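Long-range contact in putative pachytene checkpoint protein 2 (Caenorhabditis elegans, PDB 4XGU), which is an AAA+ ATPase of the PCH2 subfamily that probably remodels protein partners and probably acts in meiotic chromosome recombination: residues B[98-108]-B[122-133]. Residues are numbered along the deposited sequence; the frame is centred on the assembly and turned at random.
Sequences YKLHKDGPLSQ and SQLWQLPCVEFD
His101 lays its imidazole across the aliphatic part of Gln126, whose CG stands 3.6 Å from the ring centroid in a CH-pi contact. Gln126 suits the place because its CG methylene lies over one face of the ring while its amide is turned almost at a right angle to the imidazole. With CG of His101 beside its own backbone N (chi1 -31°), the NE2 edge of the ring is brought to Leu127 O, to which NE2 gives a weak hydrogen bond (3.3 Å). The backbones bridge here as well: His101 N donates to Pro128 O at 2.9 Å, and Val130 N returns a weak bond to His101 O. Pro128, entered through a cis peptide bond, has no amide hydrogen to donate and serves the bridge only as an acceptor, through O; it rests its CG against Tyr98 CD2 (3.8 Å), while its CD lies near the imidazole NE2. Beyond the turn at Gly104, Pro105 sets CB over the six-membered ring of Trp125, 3.8 Å from its centroid; Phe132 covers the opposite face, and the indole NE1 bonds to Glu211. Leu106 and Leu124 then form an antiparallel hydrogen-bonded pair, making 106-107 the outermost strand of the AAA+ sheet, paired with 123-127, which in turn runs antiparallel to 206-212. Replacing His101 by an alanine is likely to leave Gln126 CG without the ring it packs on and Leu127 O without its weak imidazole bond. The chain thus passes from strand 95-98 onto the ATPase sheet through bonds mostly between main chains, with side chains meeting mainly by CH-pi and apolar packing.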
loop_
_atom_site.group_PDB
_atom_site.type_symbol
_atom_site.label_atom_id
_atom_site.label_comp_id
_atom_site.label_asym_id
_atom_site.label_seq_id
_atom_site.Cartn_x
_atom_site.Cartn_y
_atom_site.Cartn_z
ATOM N N TYR B 98 -47.883 -11.942 -28.785
ATOM C CA TYR B 98 -47.635 -11.262 -27.519
ATOM C C TYR B 98 -48.310 -9.895 -27.454
ATOM O O TYR B 98 -48.663 -9.315 -28.479
ATOM C CB TYR B 98 -46.131 -11.100 -27.292
ATOM C CG TYR B 98 -45.480 -10.117 -28.242
ATOM C CD1 TYR B 98 -45.159 -10.483 -29.545
ATOM C CD2 TYR B 98 -45.180 -8.827 -27.837
ATOM C CE1 TYR B 98 -44.561 -9.586 -30.419
ATOM C CE2 TYR B 98 -44.586 -7.922 -28.701
ATOM C CZ TYR B 98 -44.279 -8.307 -29.991
ATOM O OH TYR B 98 -43.687 -7.407 -30.849
ATOM N N LYS B 99 -48.482 -9.390 -26.237
ATOM C CA LYS B 99 -48.932 -8.020 -26.016
ATOM C C LYS B 99 -47.988 -7.390 -24.993
ATOM O O LYS B 99 -47.709 -7.996 -23.964
ATOM C CB LYS B 99 -50.389 -7.993 -25.536
ATOM C CG LYS B 99 -50.658 -8.846 -24.302
ATOM C CD LYS B 99 -52.079 -8.675 -23.799
ATOM C CE LYS B 99 -53.086 -9.032 -24.876
ATOM N NZ LYS B 99 -54.481 -8.837 -24.407
ATOM N N LEU B 100 -47.475 -6.197 -25.276
ATOM C CA LEU B 100 -46.489 -5.564 -24.404
ATOM C C LEU B 100 -47.135 -4.848 -23.239
ATOM O O LEU B 100 -48.198 -4.249 -23.391
ATOM C CB LEU B 100 -45.625 -4.571 -25.186
ATOM C CG LEU B 100 -46.145 -3.844 -26.423
ATOM C CD1 LEU B 100 -47.124 -2.688 -26.121
ATOM C CD2 LEU B 100 -44.963 -3.417 -27.257
ATOM N N HIS B 101 -46.480 -4.894 -22.083
ATOM C CA HIS B 101 -46.988 -4.200 -20.913
ATOM C C HIS B 101 -46.533 -2.750 -20.958
ATOM O O HIS B 101 -45.401 -2.464 -21.355
ATOM C CB HIS B 101 -46.509 -4.869 -19.621
ATOM C CG HIS B 101 -46.305 -6.349 -19.743
ATOM N ND1 HIS B 101 -47.274 -7.269 -19.400
ATOM C CD2 HIS B 101 -45.239 -7.067 -20.164
ATOM C CE1 HIS B 101 -46.813 -8.489 -19.614
ATOM N NE2 HIS B 101 -45.580 -8.394 -20.076
ATOM N N LYS B 102 -47.412 -1.834 -20.559
ATOM C CA LYS B 102 -47.077 -0.411 -20.514
ATOM C C LYS B 102 -46.968 0.067 -19.078
ATOM O O LYS B 102 -46.909 1.270 -18.811
ATOM C CB LYS B 102 -48.113 0.425 -21.273
ATOM C CG LYS B 102 -49.433 -0.275 -21.537
ATOM C CD LYS B 102 -50.108 0.317 -22.764
ATOM C CE LYS B 102 -49.225 0.157 -23.993
ATOM N NZ LYS B 102 -49.774 0.864 -25.184
ATOM N N ASP B 103 -46.937 -0.899 -18.166
ATOM C CA ASP B 103 -46.891 -0.643 -16.733
ATOM C C ASP B 103 -45.725 0.266 -16.354
ATOM O O ASP B 103 -45.806 1.025 -15.389
ATOM C CB ASP B 103 -46.792 -1.969 -15.976
ATOM C CG ASP B 103 -47.693 -3.047 -16.558
ATOM O OD1 ASP B 103 -48.339 -2.795 -17.600
ATOM O OD2 ASP B 103 -47.743 -4.151 -15.979
ATOM N N GLY B 104 -44.644 0.184 -17.124
ATOM C CA GLY B 104 -43.481 1.022 -16.906
ATOM C C GLY B 104 -42.536 0.458 -15.864
ATOM O O GLY B 104 -42.855 -0.528 -15.198
ATOM N N PRO B 105 -41.358 1.082 -15.719
ATOM C CA PRO B 105 -40.356 0.657 -14.734
ATOM C C PRO B 105 -40.796 0.947 -13.303
ATOM O O PRO B 105 -41.503 1.923 -13.063
ATOM C CB PRO B 105 -39.127 1.490 -15.105
ATOM C CG PRO B 105 -39.688 2.709 -15.748
ATOM C CD PRO B 105 -40.905 2.246 -16.500
ATOM N N LEU B 106 -40.377 0.103 -12.367
ATOM C CA LEU B 106 -40.735 0.283 -10.966
ATOM C C LEU B 106 -39.507 0.452 -10.077
ATOM O O LEU B 106 -38.492 -0.221 -10.262
ATOM C CB LEU B 106 -41.577 -0.896 -10.468
ATOM C CG LEU B 106 -42.960 -1.080 -11.096
ATOM C CD1 LEU B 106 -43.757 -2.126 -10.330
ATOM C CD2 LEU B 106 -43.715 0.243 -11.153
ATOM N N SER B 107 -39.615 1.354 -9.107
ATOM C CA SER B 107 -38.546 1.585 -8.143
ATOM C C SER B 107 -38.530 0.490 -7.078
ATOM O O SER B 107 -39.574 0.130 -6.536
ATOM C CB SER B 107 -38.701 2.961 -7.490
ATOM O OG SER B 107 -40.012 3.140 -6.974
ATOM N N GLN B 108 -37.342 -0.033 -6.788
ATOM C CA GLN B 108 -37.189 -1.073 -5.775
ATOM C C GLN B 108 -35.724 -1.247 -5.381
ATOM O O GLN B 108 -35.132 -2.303 -5.604
ATOM C CB GLN B 108 -37.753 -2.402 -6.278
ATOM C CG GLN B 108 -38.239 -3.325 -5.174
ATOM C CD GLN B 108 -39.739 -3.246 -4.966
ATOM O OE1 GLN B 108 -40.430 -2.485 -5.643
ATOM N NE2 GLN B 108 -40.251 -4.038 -4.030
ATOM N N SER B 122 -31.610 -0.002 -9.072
ATOM C CA SER B 122 -32.444 -1.196 -9.153
ATOM C C SER B 122 -33.831 -0.878 -9.709
ATOM O O SER B 122 -34.717 -0.443 -8.973
ATOM C CB SER B 122 -32.567 -1.849 -7.775
ATOM O OG SER B 122 -33.427 -2.974 -7.817
ATOM N N GLN B 123 -34.013 -1.093 -11.010
ATOM C CA GLN B 123 -35.307 -0.882 -11.653
ATOM C C GLN B 123 -35.849 -2.191 -12.215
ATOM O O GLN B 123 -35.122 -2.942 -12.866
ATOM C CB GLN B 123 -35.201 0.150 -12.780
ATOM C CG GLN B 123 -34.168 1.238 -12.553
ATOM C CD GLN B 123 -34.049 2.171 -13.745
ATOM O OE1 GLN B 123 -34.967 2.272 -14.560
ATOM N NE2 GLN B 123 -32.913 2.853 -13.854
ATOM N N LEU B 124 -37.128 -2.459 -11.974
ATOM C CA LEU B 124 -37.750 -3.676 -12.482
ATOM C C LEU B 124 -38.522 -3.412 -13.768
ATOM O O LEU B 124 -39.397 -2.548 -13.813
ATOM C CB LEU B 124 -38.679 -4.285 -11.432
ATOM C CG LEU B 124 -39.419 -5.553 -11.860
ATOM C CD1 LEU B 124 -38.436 -6.650 -12.246
ATOM C CD2 LEU B 124 -40.351 -6.030 -10.758
ATOM N N TRP B 125 -38.191 -4.159 -14.814
ATOM C CA TRP B 125 -38.883 -4.036 -16.091
ATOM C C TRP B 125 -39.752 -5.258 -16.363
ATOM O O TRP B 125 -39.311 -6.395 -16.202
ATOM C CB TRP B 125 -37.885 -3.853 -17.236
ATOM C CG TRP B 125 -37.108 -2.577 -17.179
ATOM C CD1 TRP B 125 -35.896 -2.378 -16.585
ATOM C CD2 TRP B 125 -37.484 -1.325 -17.757
ATOM N NE1 TRP B 125 -35.496 -1.074 -16.752
ATOM C CE2 TRP B 125 -36.454 -0.407 -17.468
ATOM C CE3 TRP B 125 -38.592 -0.888 -18.487
ATOM C CZ2 TRP B 125 -36.501 0.922 -17.883
ATOM C CZ3 TRP B 125 -38.639 0.432 -18.899
ATOM C CH2 TRP B 125 -37.599 1.322 -18.597
ATOM N N GLN B 126 -40.988 -5.012 -16.775
ATOM C CA GLN B 126 -41.903 -6.081 -17.152
ATOM C C GLN B 126 -41.751 -6.383 -18.642
ATOM O O GLN B 126 -41.996 -5.517 -19.482
ATOM C CB GLN B 126 -43.344 -5.680 -16.825
ATOM C CG GLN B 126 -44.345 -6.820 -16.863
ATOM C CD GLN B 126 -44.123 -7.823 -15.751
ATOM O OE1 GLN B 126 -43.654 -7.472 -14.668
ATOM N NE2 GLN B 126 -44.452 -9.083 -16.016
ATOM N N LEU B 127 -41.350 -7.607 -18.977
ATOM C CA LEU B 127 -41.046 -7.945 -20.369
ATOM C C LEU B 127 -42.134 -8.768 -21.055
ATOM O O LEU B 127 -42.642 -9.734 -20.481
ATOM C CB LEU B 127 -39.722 -8.702 -20.449
ATOM C CG LEU B 127 -38.486 -7.915 -20.024
ATOM C CD1 LEU B 127 -37.223 -8.701 -20.352
ATOM C CD2 LEU B 127 -38.473 -6.552 -20.694
ATOM N N PRO B 128 -42.473 -8.405 -22.304
ATOM C CA PRO B 128 -41.903 -7.277 -23.059
ATOM C C PRO B 128 -42.623 -5.950 -22.814
ATOM O O PRO B 128 -43.849 -5.922 -22.732
ATOM C CB PRO B 128 -42.077 -7.713 -24.512
ATOM C CG PRO B 128 -43.293 -8.571 -24.492
ATOM C CD PRO B 128 -43.311 -9.267 -23.155
ATOM N N CYS B 129 -41.863 -4.864 -22.707
ATOM C CA CYS B 129 -42.430 -3.548 -22.399
ATOM C C CYS B 129 -42.449 -2.615 -23.594
ATOM O O CYS B 129 -41.799 -2.875 -24.596
ATOM C CB CYS B 129 -41.651 -2.877 -21.264
ATOM S SG CYS B 129 -39.886 -2.704 -21.579
ATOM N N VAL B 130 -43.168 -1.502 -23.471
ATOM C CA VAL B 130 -43.282 -0.562 -24.585
ATOM C C VAL B 130 -41.955 0.103 -24.895
ATOM O O VAL B 130 -41.719 0.477 -26.032
ATOM C CB VAL B 130 -44.352 0.530 -24.329
ATOM C CG1 VAL B 130 -45.521 -0.030 -23.652
ATOM C CG2 VAL B 130 -43.826 1.658 -23.471
ATOM N N GLU B 131 -41.077 0.197 -23.900
ATOM C CA GLU B 131 -39.873 1.005 -24.024
ATOM C C GLU B 131 -38.782 0.312 -24.827
ATOM O O GLU B 131 -37.951 0.967 -25.452
ATOM C CB GLU B 131 -39.346 1.377 -22.637
ATOM C CG GLU B 131 -40.234 2.351 -21.862
ATOM C CD GLU B 131 -41.374 1.669 -21.119
ATOM O OE1 GLU B 131 -41.562 0.448 -21.296
ATOM O OE2 GLU B 131 -42.080 2.358 -20.348
ATOM N N PHE B 132 -38.792 -1.014 -24.815
ATOM C CA PHE B 132 -37.729 -1.782 -25.447
ATOM C C PHE B 132 -38.062 -2.169 -26.887
ATOM O O PHE B 132 -37.186 -2.610 -27.627
ATOM C CB PHE B 132 -37.431 -3.051 -24.640
ATOM C CG PHE B 132 -36.875 -2.794 -23.262
ATOM C CD1 PHE B 132 -36.468 -1.527 -22.877
ATOM C CD2 PHE B 132 -36.746 -3.835 -22.355
ATOM C CE1 PHE B 132 -35.957 -1.302 -21.612
ATOM C CE2 PHE B 132 -36.234 -3.617 -21.089
ATOM C CZ PHE B 132 -35.841 -2.349 -20.717
ATOM N N ASP B 133 -39.322 -1.995 -27.281
ATOM C CA ASP B 133 -39.840 -2.650 -28.484
ATOM C C ASP B 133 -39.153 -2.255 -29.792
ATOM O O ASP B 133 -38.998 -3.092 -30.684
ATOM C CB ASP B 133 -41.342 -2.395 -28.627
ATOM C CG ASP B 133 -41.977 -3.271 -29.700
ATOM O OD1 ASP B 133 -41.490 -4.404 -29.911
ATOM O OD2 ASP B 133 -42.956 -2.827 -30.333
#